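Local coordinates for cysteine desulfurase (Fervidobacterium islandicum, PDB 6A6E) that catalyses the PLP-dependent removal of sulfur from L-cysteine, giving alanine and an enzyme-bound persulfide that probably feeds iron-sulfur cluster assembly, at the interface of chains A and B. Sequence-based numbering; all coordinates share one arbitrary frame. Chains: chain A/B, Cysteine desulfurase.

The interface of chains A and B. Residues chain A 45, 50, 53, 240-241; chain B 54, 57-58.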
ATOM      1  N   LYS A  45      -8.629  15.192   6.291  1.00 18.64           N
ATOM      2  CA  LYS A  45      -8.357  14.345   7.456  1.00 17.34           C
ATOM      3  C   LYS A  45      -8.724  14.994   8.778  1.00 17.99           C
ATOM      4  O   LYS A  45      -8.567  16.198   9.002  1.00 17.95           O
ATOM      5  CB  LYS A  45      -6.880  13.934   7.501  1.00 16.65           C
ATOM      6  CG  LYS A  45      -6.305  13.402   6.181  1.00 17.23           C
ATOM      7  CD  LYS A  45      -7.205  12.369   5.496  1.00 16.46           C
ATOM      8  CE  LYS A  45      -6.636  11.884   4.177  1.00 15.81           C
ATOM      9  NZ  LYS A  45      -7.734  11.212   3.426  1.00 17.97           N
ATOM     10  N   ILE A  50      -5.945  11.380  13.144  1.00 19.64           N
ATOM     11  CA  ILE A  50      -4.547  11.405  12.795  1.00 20.19           C
ATOM     12  C   ILE A  50      -3.649  11.382  14.040  1.00 20.82           C
ATOM     13  O   ILE A  50      -2.560  10.770  14.012  1.00 17.54           O
ATOM     14  CB  ILE A  50      -4.223  12.637  11.885  1.00 20.07           C
ATOM     15  CG1 ILE A  50      -5.024  12.543  10.563  1.00 19.91           C
ATOM     16  CG2 ILE A  50      -2.752  12.749  11.617  1.00 20.51           C
ATOM     17  CD1 ILE A  50      -4.718  11.352   9.687  1.00 19.26           C
ATOM     18  N   MET A  53      -3.293   7.790  15.142  1.00 18.67           N
ATOM     19  CA  MET A  53      -2.255   7.131  14.324  1.00 19.95           C
ATOM     20  C   MET A  53      -0.853   7.484  14.704  1.00 19.75           C
ATOM     21  O   MET A  53       0.049   6.606  14.731  1.00 19.37           O
ATOM     22  CB  MET A  53      -2.423   7.496  12.863  1.00 22.64           C
ATOM     23  CG  MET A  53      -3.731   6.983  12.270  1.00 25.23           C
ATOM     24  SD  MET A  53      -4.016   7.587  10.564  1.00 29.92           S
ATOM     25  CE  MET A  53      -2.517   7.044   9.823  1.00 25.36           C
ATOM     26  N   PRO A 240      -6.527   7.207   6.098  1.00 15.20           N
ATOM     27  CA  PRO A 240      -5.152   7.244   5.620  1.00 14.25           C
ATOM     28  C   PRO A 240      -5.048   6.916   4.147  1.00 14.74           C
ATOM     29  O   PRO A 240      -5.930   6.284   3.585  1.00 15.32           O
ATOM     30  CB  PRO A 240      -4.434   6.180   6.467  1.00 14.76           C
ATOM     31  CG  PRO A 240      -5.386   5.695   7.534  1.00 14.72           C
ATOM     32  CD  PRO A 240      -6.769   6.078   7.051  1.00 15.26           C
ATOM     33  N   THR A 241      -3.955   7.342   3.527  1.00 15.26           N
ATOM     34  CA  THR A 241      -3.638   6.841   2.217  1.00 15.29           C
ATOM     35  C   THR A 241      -2.984   5.482   2.345  1.00 14.96           C
ATOM     36  O   THR A 241      -2.553   5.072   3.415  1.00 14.67           O
ATOM     37  CB  THR A 241      -2.726   7.811   1.394  1.00 15.14           C
ATOM     38  OG1 THR A 241      -1.586   8.206   2.161  1.00 14.63           O
ATOM     39  CG2 THR A 241      -3.475   9.113   1.039  1.00 14.74           C
TER
ATOM     40  N   THR B  54       2.042  14.317   9.732  1.00 20.57           N
ATOM     41  CA  THR B  54       0.836  14.883  10.315  1.00 20.49           C
ATOM     42  C   THR B  54       0.480  16.274   9.667  1.00 19.58           C
ATOM     43  O   THR B  54      -0.653  16.510   9.249  1.00 16.99           O
ATOM     44  CB  THR B  54       1.007  14.978  11.848  1.00 21.52           C
ATOM     45  OG1 THR B  54       0.994  13.651  12.382  1.00 24.07           O
ATOM     46  CG2 THR B  54      -0.078  15.815  12.482  1.00 24.29           C
ATOM     47  N   TYR B  57      -0.830  15.663   6.167  1.00 16.80           N
ATOM     48  CA  TYR B  57      -2.180  15.100   6.110  1.00 17.41           C
ATOM     49  C   TYR B  57      -3.239  16.171   6.413  1.00 16.42           C
ATOM     50  O   TYR B  57      -4.310  16.112   5.892  1.00 15.66           O
ATOM     51  CB  TYR B  57      -2.376  14.012   7.185  1.00 18.05           C
ATOM     52  CG  TYR B  57      -2.242  12.552   6.749  1.00 18.50           C
ATOM     53  CD1 TYR B  57      -2.903  12.054   5.628  1.00 19.27           C
ATOM     54  CD2 TYR B  57      -1.469  11.669   7.493  1.00 19.58           C
ATOM     55  CE1 TYR B  57      -2.782  10.704   5.261  1.00 19.07           C
ATOM     56  CE2 TYR B  57      -1.390  10.293   7.169  1.00 19.09           C
ATOM     57  CZ  TYR B  57      -2.062   9.843   6.023  1.00 18.71           C
ATOM     58  OH  TYR B  57      -1.965   8.548   5.668  1.00 20.28           O
ATOM     59  N   LEU B  58      -2.952  17.035   7.368  1.00 17.07           N
ATOM     60  CA  LEU B  58      -3.971  18.022   7.894  1.00 19.02           C
ATOM     61  C   LEU B  58      -3.996  19.320   7.085  1.00 18.70           C
ATOM     62  O   LEU B  58      -5.035  19.966   6.992  1.00 24.26           O
ATOM     63  CB  LEU B  58      -3.712  18.331   9.370  1.00 19.53           C
ATOM     64  CG  LEU B  58      -3.739  17.183  10.399  1.00 21.02           C
ATOM     65  CD1 LEU B  58      -3.371  17.647  11.805  1.00 21.24           C
ATOM     66  CD2 LEU B  58      -5.104  16.546  10.387  1.00 21.50           C
TER
HETATM   67  O   HOH W   1      -6.759  17.358   5.329  1.00 14.93           O
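B:Tyr57 reaches from helix 47-59 of its own chain into chain A, its hydroxyl meeting the backbone of A:Thr241 at the far end of the ring. There the amide N of A:Thr241 gives a hydrogen bond to the phenol oxygen OH of B:Tyr57 (3.2 Å, 149° at the hydrogen), and the donor lies at the ring edge, in its plane. Tyrosine suits the place because it joins a broad apolar surface to a polar tip. Much of the packing is on that ring. A:Ile50 sets CD1 against one face near the rim, 3.9 Å from CD2 of B:Tyr57. With chi1 at -48°, CG of A:Lys45 lies 3.7 Å from CD1 of B:Tyr57, and the long methylene chain suits a place alongside the ring. Branching lets A:Ile50 serve further neighbours: CG1 packs on CD2, offered by the forked end of B:Leu58, and CG2 makes a van der Waals contact with OG1 of B:Thr54 (3.9 Å). An alanine in place of B:Tyr57 would probably open a gap beside A:Ile50 and A:Lys45 and leave the amide of A:Thr241 without its phenol acceptor. The patch belongs to a two-fold symmetric interface between identical chains, as expected for the dimers of this class-V aminotransferase family, so its twin recurs with the chains exchanged. At the ring's root, water 1 hydrogen-bonds to both backbones, 3.0 Å from the amide N of A:Lys45 and 2.8 Å from the carbonyl O of B:Tyr57.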